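Local coordinates for protein tryptophan synthase alpha-subunit (Pyrococcus furiosus, PDB 1GEQ) that catalyses the aldol cleavage of indoleglycerol phosphate to indole and glyceraldehyde 3-phosphate, the alpha-subunit half-reaction of the last step in tryptophan biosynthesis, at residues K73-R76 with R77-T81; K64-E67 with A68-I71; A122-F125 with T126-R130; T50-E53 with S54-A58; L149-I152 with D153-T157. One frame throughout, in Å; residues are numbered along the deposited sequence.

Contact 1. Residues K73-R76 with R77-T81; sequences KEFR and RHSST
Glu74 O and Phe75 O accept the backbone N-H groups that follow them near the end of helix 65-76: Arg77 N donates to Glu74 O at 3.2 Å and His78 N to Phe75 O at 2.9 Å, and Ser79 N adds a weak bond to the same Phe75 O. Beyond this the chain leaves helical geometry, and Ser79 OG accepts from Thr81 N in an ST turn. Arg76 closes the loop back on the helix. Its chain bends at chi2 (-67°), and NH1 and NH2 grip Thr81 O end-on, at 2.9 Å and 3.0 Å; that oxygen lies in the guanidinium plane. NH1 also donates to Ser79 O at 3.1 Å, a partner tilted from the plane, while NE bonds Gly108 O and NH2 makes a salt bridge with Asp110. An alanine here would remove all these donors, and is likely to leave the carbonyls of Ser79 and Thr81 without their mates and the loop freer to move. Ser79 CB sits over one face of the Phe75 ring, 4.0 Å from its centroid, a CH-pi contact. On the exposed side Arg77 NE forms a salt bridge with Glu74 OE1, its hydrogen bond weak at 3.3 Å. Phe75 packs on Leu22 and Leu25 of helix 18-28, and Asp29 is hydrogen-bonded to the hydroxyls of Ser79 and Thr81, which probably steadies the turn before strand 83-87.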
loop_
_atom_site.group_PDB
_atom_site.type_symbol
_atom_site.label_atom_id
_atom_site.label_comp_id
_atom_site.label_asym_id
_atom_site.label_seq_id
_atom_site.Cartn_x
_atom_site.Cartn_y
_atom_site.Cartn_z
ATOM N N LYS A 73 1.858 -15.075 5.715
ATOM C CA LYS A 73 1.826 -16.527 5.648
ATOM C C LYS A 73 0.479 -17.033 6.153
ATOM O O LYS A 73 -0.183 -17.829 5.490
ATOM C CB LYS A 73 2.950 -17.116 6.496
ATOM C CG LYS A 73 3.262 -18.558 6.173
ATOM C CD LYS A 73 4.035 -19.219 7.300
ATOM C CE LYS A 73 3.165 -19.380 8.539
ATOM N NZ LYS A 73 3.722 -18.667 9.721
ATOM N N GLU A 74 0.071 -16.560 7.328
ATOM C CA GLU A 74 -1.201 -16.967 7.913
ATOM C C GLU A 74 -2.381 -16.563 7.048
ATOM O O GLU A 74 -3.347 -17.313 6.909
ATOM C CB GLU A 74 -1.360 -16.362 9.307
ATOM C CG GLU A 74 -0.576 -17.111 10.357
ATOM C CD GLU A 74 -1.096 -18.522 10.538
ATOM O OE1 GLU A 74 -0.268 -19.446 10.663
ATOM O OE2 GLU A 74 -2.333 -18.701 10.551
ATOM N N PHE A 75 -2.303 -15.371 6.471
ATOM C CA PHE A 75 -3.365 -14.880 5.614
ATOM C C PHE A 75 -3.481 -15.762 4.371
ATOM O O PHE A 75 -4.582 -16.050 3.904
ATOM C CB PHE A 75 -3.062 -13.442 5.196
ATOM C CG PHE A 75 -4.107 -12.839 4.306
ATOM C CD1 PHE A 75 -5.350 -12.474 4.813
ATOM C CD2 PHE A 75 -3.847 -12.630 2.960
ATOM C CE1 PHE A 75 -6.321 -11.909 3.980
ATOM C CE2 PHE A 75 -4.805 -12.068 2.122
ATOM C CZ PHE A 75 -6.042 -11.706 2.634
ATOM N N ARG A 76 -2.333 -16.182 3.846
ATOM C CA ARG A 76 -2.283 -17.021 2.657
ATOM C C ARG A 76 -3.005 -18.350 2.844
ATOM O O ARG A 76 -3.402 -18.988 1.870
ATOM C CB ARG A 76 -0.827 -17.256 2.240
ATOM C CG ARG A 76 -0.246 -16.114 1.425
ATOM C CD ARG A 76 -0.951 -16.034 0.077
ATOM N NE ARG A 76 -0.591 -14.838 -0.678
ATOM C CZ ARG A 76 -1.460 -13.894 -1.026
ATOM N NH1 ARG A 76 -2.736 -14.008 -0.685
ATOM N NH2 ARG A 76 -1.057 -12.835 -1.716
ATOM N N ARG A 77 -3.179 -18.763 4.095
ATOM C CA ARG A 77 -3.878 -20.006 4.391
ATOM C C ARG A 77 -5.369 -19.862 4.119
ATOM O O ARG A 77 -6.069 -20.859 3.950
ATOM C CB ARG A 77 -3.695 -20.399 5.857
ATOM C CG ARG A 77 -2.551 -21.347 6.128
ATOM C CD ARG A 77 -2.492 -21.663 7.611
ATOM N NE ARG A 77 -1.164 -21.413 8.156
ATOM C CZ ARG A 77 -0.094 -22.149 7.880
ATOM N NH1 ARG A 77 -0.197 -23.192 7.067
ATOM N NH2 ARG A 77 1.082 -21.831 8.405
ATOM N N HIS A 78 -5.862 -18.630 4.072
ATOM C CA HIS A 78 -7.286 -18.434 3.841
ATOM C C HIS A 78 -7.644 -17.612 2.608
ATOM O O HIS A 78 -8.815 -17.517 2.254
ATOM C CB HIS A 78 -7.939 -17.788 5.070
ATOM C CG HIS A 78 -7.464 -18.343 6.379
ATOM N ND1 HIS A 78 -6.324 -17.892 7.010
ATOM C CD2 HIS A 78 -7.971 -19.317 7.171
ATOM C CE1 HIS A 78 -6.150 -18.562 8.132
ATOM N NE2 HIS A 78 -7.134 -19.435 8.256
ATOM N N SER A 79 -6.657 -17.016 1.945
ATOM C CA SER A 79 -6.967 -16.188 0.785
ATOM C C SER A 79 -5.870 -16.064 -0.264
ATOM O O SER A 79 -4.690 -16.268 0.013
ATOM C CB SER A 79 -7.361 -14.785 1.255
ATOM O OG SER A 79 -7.618 -13.924 0.158
ATOM N N SER A 80 -6.284 -15.718 -1.476
ATOM C CA SER A 80 -5.360 -15.545 -2.583
ATOM C C SER A 80 -5.308 -14.081 -3.022
ATOM O O SER A 80 -4.678 -13.741 -4.016
ATOM C CB SER A 80 -5.783 -16.433 -3.758
ATOM O OG SER A 80 -7.126 -16.177 -4.128
ATOM N N THR A 81 -5.969 -13.209 -2.273
ATOM C CA THR A 81 -5.980 -11.787 -2.609
ATOM C C THR A 81 -4.558 -11.253 -2.675
ATOM O O THR A 81 -3.755 -11.468 -1.766
ATOM C CB THR A 81 -6.783 -10.987 -1.572
ATOM O OG1 THR A 81 -8.116 -11.511 -1.514
ATOM C CG2 THR A 81 -6.841 -9.500 -1.944
#

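Contact 2. Residues K64-E67 with A68-I71; sequences KLRE and AFWI
Arg66 and Phe69 meet three residues apart near the start of helix 65-76, the ring passing beside the arginine backbone: CD2 of Phe69 is 3.9 Å from Arg66 CA. The arginine's side chain continues past it, with NE approaching Phe69 CE2 obliquely at 4.3 Å. Its NH2 goes on to a salt bridge with Glu103, and Phe69 stands edge-to-face to Phe100, so both side chains turn to helix 97-107. In the closed eight-stranded barrel of this TIM-barrel family, the helix is thus held against one outer neighbour on this side and against helix 18-28 on another. Trp70 serves the latter, its CG anti to the backbone N (chi1 174°), which swings the indole to Leu22 and to a cation-pi contact with Lys18. Ile71 touches the carbonyl of Glu67 with CG1 at 3.3 Å, and its backbone N bonds that same oxygen at 3.0 Å, with an N-H...O angle of 159°. Glu67 sends its extended chain back to Lys64, the residue just before the helix, where OE2 takes a weak hydrogen bond from Lys64 N at 3.2 Å. Ala68 CB lies 3.2 Å from Leu65 O, and Leu65 O accepts a hydrogen bond from Ala68 N.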
loop_
_atom_site.group_PDB
_atom_site.type_symbol
_atom_site.label_atom_id
_atom_site.label_comp_id
_atom_site.label_asym_id
_atom_site.label_seq_id
_atom_site.Cartn_x
_atom_site.Cartn_y
_atom_site.Cartn_z
ATOM N N LYS A 64 8.170 -6.796 15.213
ATOM C CA LYS A 64 9.412 -7.334 14.678
ATOM C C LYS A 64 9.248 -7.550 13.183
ATOM O O LYS A 64 8.217 -8.042 12.736
ATOM C CB LYS A 64 9.751 -8.653 15.381
ATOM C CG LYS A 64 10.939 -8.558 16.323
ATOM C CD LYS A 64 10.871 -7.298 17.175
ATOM C CE LYS A 64 12.170 -7.079 17.940
ATOM N NZ LYS A 64 12.330 -5.664 18.374
ATOM N N LEU A 65 10.270 -7.176 12.419
ATOM C CA LEU A 65 10.243 -7.300 10.963
ATOM C C LEU A 65 9.649 -8.600 10.445
ATOM O O LEU A 65 8.740 -8.582 9.617
ATOM C CB LEU A 65 11.652 -7.152 10.384
ATOM C CG LEU A 65 11.717 -7.256 8.856
ATOM C CD1 LEU A 65 11.115 -6.003 8.239
ATOM C CD2 LEU A 65 13.157 -7.433 8.398
ATOM N N ARG A 66 10.176 -9.723 10.924
ATOM C CA ARG A 66 9.719 -11.035 10.488
ATOM C C ARG A 66 8.247 -11.309 10.767
ATOM O O ARG A 66 7.633 -12.150 10.106
ATOM C CB ARG A 66 10.594 -12.120 11.120
ATOM C CG ARG A 66 12.077 -11.958 10.803
ATOM C CD ARG A 66 12.650 -13.150 10.034
ATOM N NE ARG A 66 13.310 -12.742 8.794
ATOM C CZ ARG A 66 14.332 -11.889 8.724
ATOM N NH1 ARG A 66 14.827 -11.343 9.828
ATOM N NH2 ARG A 66 14.855 -11.577 7.546
ATOM N N GLU A 67 7.669 -10.607 11.736
ATOM C CA GLU A 67 6.259 -10.815 12.051
ATOM C C GLU A 67 5.394 -10.434 10.860
ATOM O O GLU A 67 4.270 -10.913 10.719
ATOM C CB GLU A 67 5.863 -10.007 13.289
ATOM C CG GLU A 67 6.328 -10.653 14.585
ATOM C CD GLU A 67 6.107 -9.771 15.794
ATOM O OE1 GLU A 67 6.501 -10.184 16.902
ATOM O OE2 GLU A 67 5.546 -8.663 15.638
ATOM N N ALA A 68 5.921 -9.573 9.998
ATOM C CA ALA A 68 5.188 -9.157 8.812
ATOM C C ALA A 68 4.997 -10.385 7.936
ATOM O O ALA A 68 3.921 -10.616 7.393
ATOM C CB ALA A 68 5.975 -8.086 8.060
ATOM N N PHE A 69 6.055 -11.180 7.809
ATOM C CA PHE A 69 5.998 -12.383 6.996
ATOM C C PHE A 69 5.055 -13.414 7.604
ATOM O O PHE A 69 4.468 -14.218 6.889
ATOM C CB PHE A 69 7.400 -12.982 6.824
ATOM C CG PHE A 69 8.371 -12.070 6.117
ATOM C CD1 PHE A 69 8.023 -11.458 4.912
ATOM C CD2 PHE A 69 9.641 -11.835 6.644
ATOM C CE1 PHE A 69 8.926 -10.626 4.242
ATOM C CE2 PHE A 69 10.549 -11.008 5.984
ATOM C CZ PHE A 69 10.192 -10.401 4.779
ATOM N N TRP A 70 4.908 -13.384 8.925
ATOM C CA TRP A 70 4.020 -14.309 9.625
ATOM C C TRP A 70 2.578 -13.978 9.261
ATOM O O TRP A 70 1.775 -14.864 8.984
ATOM C CB TRP A 70 4.204 -14.172 11.140
ATOM C CG TRP A 70 3.222 -14.982 11.948
ATOM C CD1 TRP A 70 3.365 -16.277 12.358
ATOM C CD2 TRP A 70 1.935 -14.559 12.415
ATOM N NE1 TRP A 70 2.250 -16.687 13.048
ATOM C CE2 TRP A 70 1.352 -15.645 13.096
ATOM C CE3 TRP A 70 1.214 -13.356 12.314
ATOM C CZ2 TRP A 70 0.083 -15.578 13.684
ATOM C CZ3 TRP A 70 -0.049 -13.286 12.896
ATOM C CH2 TRP A 70 -0.602 -14.391 13.568
ATOM N N ILE A 71 2.262 -12.686 9.283
ATOM C CA ILE A 71 0.923 -12.208 8.956
ATOM C C ILE A 71 0.499 -12.671 7.569
ATOM O O ILE A 71 -0.586 -13.226 7.396
ATOM C CB ILE A 71 0.867 -10.662 9.023
ATOM C CG1 ILE A 71 1.007 -10.205 10.480
ATOM C CG2 ILE A 71 -0.435 -10.154 8.427
ATOM C CD1 ILE A 71 1.081 -8.696 10.656
#

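Contact 3. Residues A122-F125 with T126-R130; sequences AKEF and TEIAR
Thr126 reaches back to Lys123 through its first torsion: chi1 of 60° sets OG1 between its own backbone N and carbonyl carbon, from where the hydroxyl donates to Lys123 O at 2.7 Å. The same torsion places CG2 over the preceding turn, 3.0 Å from Ala122 O, the carbonyl that also receives Thr126 N at 2.9 Å in a nearly straight bond (169°). Lys123 O therefore serves two donors, since Glu127 N reaches it as well, at 3.1 Å; hydroxyl and amide come to it from the same face of the carbonyl plane. Such a bond from a threonine hydroxyl to a carbonyl of the preceding turn is common in helices, and here it satisfies the hydroxyl within the helix. Glu124 and Ile128 lie side by side and point the same way, with Glu124 CG 3.9 Å from Ile128 CD1; the contact is made by the aliphatic stem of this exposed glutamate. Phe125 and Ala129 meet through the backbone, Ala129 N donating to Phe125 O at 2.9 Å. Helix 122-132 is the crossover of the beta-alpha-beta unit between strands 111-114 and 135-140. Phe125 packs on Ile112 and Val114 of the first strand, Thr126 on Phe138 and Ala129 on Thr136 of the second, and Ile128 with Phe125 on Leu101 of helix 97-107.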
loop_
_atom_site.group_PDB
_atom_site.type_symbol
_atom_site.label_atom_id
_atom_site.label_comp_id
_atom_site.label_asym_id
_atom_site.label_seq_id
_atom_site.Cartn_x
_atom_site.Cartn_y
_atom_site.Cartn_z
ATOM N N ALA A 122 17.298 1.850 -8.185
ATOM C CA ALA A 122 16.064 1.375 -8.800
ATOM C C ALA A 122 16.301 0.280 -9.836
ATOM O O ALA A 122 15.624 -0.750 -9.822
ATOM C CB ALA A 122 15.324 2.545 -9.436
ATOM N N LYS A 123 17.261 0.500 -10.728
ATOM C CA LYS A 123 17.573 -0.477 -11.767
ATOM C C LYS A 123 17.981 -1.822 -11.179
ATOM O O LYS A 123 17.447 -2.861 -11.564
ATOM C CB LYS A 123 18.684 0.057 -12.672
ATOM C CG LYS A 123 18.237 1.193 -13.575
ATOM C CD LYS A 123 17.254 0.688 -14.619
ATOM C CE LYS A 123 16.721 1.812 -15.493
ATOM N NZ LYS A 123 15.840 1.277 -16.576
ATOM N N GLU A 124 18.929 -1.795 -10.248
ATOM C CA GLU A 124 19.403 -3.011 -9.600
ATOM C C GLU A 124 18.235 -3.704 -8.913
ATOM O O GLU A 124 18.024 -4.907 -9.067
ATOM C CB GLU A 124 20.463 -2.671 -8.555
ATOM C CG GLU A 124 21.011 -3.874 -7.816
ATOM C CD GLU A 124 21.749 -3.493 -6.548
ATOM O OE1 GLU A 124 21.091 -3.024 -5.591
ATOM O OE2 GLU A 124 22.984 -3.656 -6.507
ATOM N N PHE A 125 17.477 -2.924 -8.150
ATOM C CA PHE A 125 16.332 -3.448 -7.425
ATOM C C PHE A 125 15.333 -4.161 -8.331
ATOM O O PHE A 125 14.936 -5.293 -8.056
ATOM C CB PHE A 125 15.621 -2.320 -6.677
ATOM C CG PHE A 125 14.505 -2.799 -5.804
ATOM C CD1 PHE A 125 14.776 -3.490 -4.626
ATOM C CD2 PHE A 125 13.183 -2.625 -6.193
ATOM C CE1 PHE A 125 13.742 -3.996 -3.848
ATOM C CE2 PHE A 125 12.144 -3.131 -5.422
ATOM C CZ PHE A 125 12.426 -3.820 -4.249
ATOM N N THR A 126 14.924 -3.494 -9.408
ATOM C CA THR A 126 13.957 -4.070 -10.341
ATOM C C THR A 126 14.461 -5.373 -10.948
ATOM O O THR A 126 13.678 -6.275 -11.254
ATOM C CB THR A 126 13.633 -3.089 -11.493
ATOM O OG1 THR A 126 14.830 -2.786 -12.219
ATOM C CG2 THR A 126 13.040 -1.805 -10.942
ATOM N N GLU A 127 15.776 -5.459 -11.120
ATOM C CA GLU A 127 16.415 -6.639 -11.684
ATOM C C GLU A 127 16.221 -7.844 -10.774
ATOM O O GLU A 127 15.765 -8.905 -11.203
ATOM C CB GLU A 127 17.909 -6.370 -11.860
ATOM C CG GLU A 127 18.719 -7.567 -12.300
ATOM C CD GLU A 127 20.209 -7.264 -12.378
ATOM O OE1 GLU A 127 20.607 -6.422 -13.214
ATOM O OE2 GLU A 127 20.978 -7.866 -11.595
ATOM N N ILE A 128 16.576 -7.660 -9.508
ATOM C CA ILE A 128 16.471 -8.709 -8.500
ATOM C C ILE A 128 15.019 -9.086 -8.212
ATOM O O ILE A 128 14.699 -10.260 -8.020
ATOM C CB ILE A 128 17.146 -8.247 -7.204
ATOM C CG1 ILE A 128 18.606 -7.891 -7.499
ATOM C CG2 ILE A 128 17.056 -9.331 -6.146
ATOM C CD1 ILE A 128 19.257 -7.028 -6.442
ATOM N N ALA A 129 14.143 -8.085 -8.176
ATOM C CA ALA A 129 12.731 -8.327 -7.918
ATOM C C ALA A 129 12.200 -9.301 -8.959
ATOM O O ALA A 129 11.512 -10.269 -8.639
ATOM C CB ALA A 129 11.954 -7.016 -7.983
ATOM N N ARG A 130 12.522 -9.024 -10.217
ATOM C CA ARG A 130 12.097 -9.870 -11.320
ATOM C C ARG A 130 12.650 -11.275 -11.135
ATOM O O ARG A 130 11.936 -12.265 -11.302
ATOM C CB ARG A 130 12.594 -9.284 -12.639
ATOM C CG ARG A 130 12.644 -10.289 -13.769
ATOM C CD ARG A 130 13.152 -9.655 -15.052
ATOM N NE ARG A 130 13.502 -10.662 -16.053
ATOM C CZ ARG A 130 14.598 -11.417 -16.006
ATOM N NH1 ARG A 130 15.460 -11.277 -15.008
ATOM N NH2 ARG A 130 14.827 -12.317 -16.955
#

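Contact 4. Residues T50-E53 with S54-A58; sequences TIQE and SHYRA
Ile51 O collects the hydrogen bonds within helix 49-60: Ser54 N donates to it at 3.0 Å and His55 N at 3.1 Å, while the 2.5 Å approach of Ser54 OG is so short that its detail is doubtful. The serine hydroxyl is also bonded to Thr12. A second polar link runs through water, which donates to Thr50 O at 3.0 Å and accepts from Arg57 NH1 at 2.8 Å. Bent at chi3 (-66°), Arg57 lays one guanidinium face across Glu53 O, while NH2 pairs with Asp15 in a salt bridge. A leucine in its place would probably leave Asp15 without its countercharge and the bridging water without the N-H it accepts. Among van der Waals contacts, Ile51 CG2 meets His55 CD2 at 3.8 Å; separately, Gln52 O lies over the centre of one Tyr56 ring face. Ile51 also lies about 4 Å, side chain to side chain, from the proton acceptor Asp47, and the bonding is consistent with a well-held first part of the helix there.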
loop_
_atom_site.group_PDB
_atom_site.type_symbol
_atom_site.label_atom_id
_atom_site.label_comp_id
_atom_site.label_asym_id
_atom_site.label_seq_id
_atom_site.Cartn_x
_atom_site.Cartn_y
_atom_site.Cartn_z
ATOM N N THR A 50 -1.541 10.637 10.280
ATOM C CA THR A 50 -2.291 9.464 10.697
ATOM C C THR A 50 -1.470 8.185 10.537
ATOM O O THR A 50 -1.395 7.372 11.462
ATOM C CB THR A 50 -3.618 9.353 9.914
ATOM O OG1 THR A 50 -4.396 10.533 10.141
ATOM C CG2 THR A 50 -4.417 8.135 10.371
ATOM N N ILE A 51 -0.830 8.018 9.381
ATOM C CA ILE A 51 -0.023 6.825 9.142
ATOM C C ILE A 51 1.237 6.811 10.015
ATOM O O ILE A 51 1.623 5.762 10.532
ATOM C CB ILE A 51 0.365 6.702 7.640
ATOM C CG1 ILE A 51 -0.903 6.612 6.792
ATOM C CG2 ILE A 51 1.212 5.454 7.405
ATOM C CD1 ILE A 51 -1.747 5.389 7.093
ATOM N N GLN A 52 1.880 7.965 10.186
ATOM C CA GLN A 52 3.081 8.031 11.020
ATOM C C GLN A 52 2.757 7.529 12.433
ATOM O O GLN A 52 3.519 6.764 13.024
ATOM C CB GLN A 52 3.617 9.474 11.094
ATOM C CG GLN A 52 4.127 10.055 9.762
ATOM C CD GLN A 52 4.650 11.481 9.915
ATOM O OE1 GLN A 52 5.141 12.085 8.964
ATOM N NE2 GLN A 52 4.539 12.019 11.121
ATOM N N GLU A 53 1.622 7.956 12.970
ATOM C CA GLU A 53 1.214 7.542 14.308
ATOM C C GLU A 53 0.983 6.036 14.414
ATOM O O GLU A 53 1.143 5.460 15.494
ATOM C CB GLU A 53 -0.045 8.304 14.735
ATOM C CG GLU A 53 0.196 9.795 14.945
ATOM C CD GLU A 53 -1.055 10.559 15.346
ATOM O OE1 GLU A 53 -0.939 11.762 15.663
ATOM O OE2 GLU A 53 -2.155 9.968 15.350
ATOM N N SER A 54 0.621 5.393 13.302
ATOM C CA SER A 54 0.388 3.951 13.318
ATOM C C SER A 54 1.727 3.233 13.369
ATOM O O SER A 54 1.859 2.207 14.047
ATOM C CB SER A 54 -0.406 3.502 12.084
ATOM O OG SER A 54 0.344 3.698 10.896
ATOM N N HIS A 55 2.715 3.764 12.653
ATOM C CA HIS A 55 4.047 3.167 12.669
ATOM C C HIS A 55 4.578 3.210 14.109
ATOM O O HIS A 55 5.166 2.253 14.595
ATOM C CB HIS A 55 5.021 3.943 11.772
ATOM C CG HIS A 55 4.903 3.631 10.314
ATOM N ND1 HIS A 55 5.984 3.275 9.537
ATOM C CD2 HIS A 55 3.833 3.646 9.481
ATOM C CE1 HIS A 55 5.591 3.088 8.292
ATOM N NE2 HIS A 55 4.290 3.306 8.229
ATOM N N TYR A 56 4.377 4.348 14.766
ATOM C CA TYR A 56 4.827 4.542 16.143
ATOM C C TYR A 56 4.143 3.564 17.101
ATOM O O TYR A 56 4.795 2.975 17.963
ATOM C CB TYR A 56 4.553 5.988 16.566
ATOM C CG TYR A 56 5.201 7.012 15.655
ATOM C CD1 TYR A 56 4.724 8.322 15.597
ATOM C CD2 TYR A 56 6.282 6.666 14.838
ATOM C CE1 TYR A 56 5.304 9.260 14.744
ATOM C CE2 TYR A 56 6.866 7.592 13.985
ATOM C CZ TYR A 56 6.374 8.886 13.942
ATOM O OH TYR A 56 6.955 9.801 13.093
ATOM N N ARG A 57 2.835 3.383 16.951
ATOM C CA ARG A 57 2.102 2.458 17.807
ATOM C C ARG A 57 2.664 1.054 17.652
ATOM O O ARG A 57 3.003 0.404 18.641
ATOM C CB ARG A 57 0.611 2.438 17.452
ATOM C CG ARG A 57 -0.184 3.647 17.898
ATOM C CD ARG A 57 -1.682 3.346 17.876
ATOM N NE ARG A 57 -2.177 3.121 16.523
ATOM C CZ ARG A 57 -2.553 4.089 15.692
ATOM N NH1 ARG A 57 -2.497 5.355 16.081
ATOM N NH2 ARG A 57 -2.971 3.795 14.469
ATOM N N ALA A 58 2.768 0.591 16.406
ATOM C CA ALA A 58 3.276 -0.747 16.122
ATOM C C ALA A 58 4.649 -0.987 16.724
ATOM O O ALA A 58 4.897 -2.042 17.310
ATOM C CB ALA A 58 3.320 -0.987 14.612
HETATM O O HOH W 1 -3.215 6.603 13.657
#

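Contact 5. Residues L149-I152 with D153-T157; sequences LKVI and DDMTT
Ile152 and Thr156 make the close-knit end of this contact, where helix 146-155 stops and Thr156 is the first residue to leave helical geometry. Thr156 OG1 donates to Ile152 O at 2.8 Å, coming from above the carbonyl plane (45° out of it), and weak bonds from Met155 N and Thr156 N fall on the same oxygen. The hydroxyl is placed by chi1 of -62°, which puts OG1 beside the backbone N and within 3.8 Å of Ile152 CG2. One turn earlier Asp153 N bonds Leu149 O at 2.9 Å; the buried carboxylate of Asp153 is satisfied outside the helix, OD1 by Arg191 N and OD2 by Asn192 N. The other side is looser. Val151 and Met155 touch lightly, CG1 of the valine to CE of the methionine at 4.3 Å, and the exposed Asp154 stays beside the Lys150 backbone, its OD2 3.4 Å from Lys150 O, two acceptors that cannot bond each other. Between them run ordinary helical bonds, Asp154 N to Lys150 O at 3.0 Å and Met155 N to Val151 O at 3.2 Å. The helix is the crossover between strands 135-140 and 159-163. Leu149 packs on Ala140, and Ile152 and Thr156 on Phe138 of the first strand, while Thr136 bonds Met155 O and Thr157 OG1 as the chain turns toward the second.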
loop_
_atom_site.group_PDB
_atom_site.type_symbol
_atom_site.label_atom_id
_atom_site.label_comp_id
_atom_site.label_asym_id
_atom_site.label_seq_id
_atom_site.Cartn_x
_atom_site.Cartn_y
_atom_site.Cartn_z
ATOM N N LEU A 149 7.275 10.062 -15.009
ATOM C CA LEU A 149 6.162 9.118 -14.911
ATOM C C LEU A 149 6.360 7.992 -15.931
ATOM O O LEU A 149 6.058 6.831 -15.657
ATOM C CB LEU A 149 4.825 9.821 -15.181
ATOM C CG LEU A 149 4.058 10.333 -13.955
ATOM C CD1 LEU A 149 2.855 11.148 -14.406
ATOM C CD2 LEU A 149 3.613 9.157 -13.092
ATOM N N LYS A 150 6.878 8.345 -17.107
ATOM C CA LYS A 150 7.105 7.362 -18.159
ATOM C C LYS A 150 8.176 6.364 -17.735
ATOM O O LYS A 150 8.026 5.157 -17.935
ATOM C CB LYS A 150 7.551 8.045 -19.450
ATOM C CG LYS A 150 6.644 9.148 -19.918
ATOM C CD LYS A 150 7.120 9.704 -21.244
ATOM C CE LYS A 150 6.758 11.171 -21.359
ATOM N NZ LYS A 150 5.309 11.412 -21.105
ATOM N N VAL A 151 9.261 6.870 -17.163
ATOM C CA VAL A 151 10.341 5.998 -16.716
ATOM C C VAL A 151 9.828 5.048 -15.649
ATOM O O VAL A 151 10.081 3.841 -15.694
ATOM C CB VAL A 151 11.522 6.814 -16.150
ATOM C CG1 VAL A 151 12.562 5.879 -15.550
ATOM C CG2 VAL A 151 12.142 7.658 -17.264
ATOM N N ILE A 152 9.102 5.597 -14.684
ATOM C CA ILE A 152 8.536 4.789 -13.609
ATOM C C ILE A 152 7.619 3.710 -14.179
ATOM O O ILE A 152 7.689 2.553 -13.766
ATOM C CB ILE A 152 7.730 5.667 -12.630
ATOM C CG1 ILE A 152 8.702 6.498 -11.794
ATOM C CG2 ILE A 152 6.849 4.805 -11.733
ATOM C CD1 ILE A 152 8.040 7.658 -11.080
ATOM N N ASP A 153 6.750 4.089 -15.113
ATOM C CA ASP A 153 5.839 3.129 -15.726
ATOM C C ASP A 153 6.607 1.985 -16.398
ATOM O O ASP A 153 6.183 0.832 -16.333
ATOM C CB ASP A 153 4.931 3.821 -16.756
ATOM C CG ASP A 153 3.844 2.889 -17.301
ATOM O OD1 ASP A 153 3.772 2.702 -18.536
ATOM O OD2 ASP A 153 3.068 2.347 -16.488
ATOM N N ASP A 154 7.733 2.299 -17.039
ATOM C CA ASP A 154 8.527 1.268 -17.714
ATOM C C ASP A 154 9.195 0.281 -16.756
ATOM O O ASP A 154 9.458 -0.859 -17.129
ATOM C CB ASP A 154 9.613 1.886 -18.599
ATOM C CG ASP A 154 9.052 2.579 -19.831
ATOM O OD1 ASP A 154 7.948 2.211 -20.283
ATOM O OD2 ASP A 154 9.728 3.483 -20.352
ATOM N N MET A 155 9.478 0.707 -15.532
ATOM C CA MET A 155 10.113 -0.188 -14.570
ATOM C C MET A 155 9.075 -0.922 -13.725
ATOM O O MET A 155 9.403 -1.864 -13.009
ATOM C CB MET A 155 11.035 0.595 -13.630
ATOM C CG MET A 155 12.162 1.341 -14.304
ATOM S SD MET A 155 13.277 2.011 -13.061
ATOM C CE MET A 155 12.212 3.218 -12.245
ATOM N N THR A 156 7.825 -0.484 -13.807
ATOM C CA THR A 156 6.762 -1.086 -13.008
ATOM C C THR A 156 6.154 -2.359 -13.586
ATOM O O THR A 156 5.748 -2.387 -14.745
ATOM C CB THR A 156 5.618 -0.076 -12.789
ATOM O OG1 THR A 156 6.115 1.063 -12.070
ATOM C CG2 THR A 156 4.477 -0.736 -12.025
ATOM N N THR A 157 6.075 -3.405 -12.761
ATOM C CA THR A 157 5.474 -4.657 -13.195
ATOM C C THR A 157 4.192 -4.945 -12.406
ATOM O O THR A 157 3.419 -5.831 -12.774
ATOM C CB THR A 157 6.463 -5.866 -13.066
ATOM O OG1 THR A 157 6.879 -6.024 -11.705
ATOM C CG2 THR A 157 7.705 -5.643 -13.946
#

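All five contacts are local, within helices or at their ends (contacts 1 and 5), around the closed eight-stranded parallel barrel, and they follow one another along the chain in the order 4, 2, 1, 3, 5. Contacts 2 and 1 share helix 65-76, near its start and at its end, with centres 14 Å apart. Contact 4, on helix 49-60, has its centre about 17 Å from that of contact 2. Contacts 3 and 5 lie on successive crossover helices flanking strand 135-140 and touch through Met155, whose CB is 4.1 Å from Thr126 CG2. Contacts 4 and 5 lie on opposite sides of the chain's centre, so such ties probably steady separate parts of the barrel's helical layer.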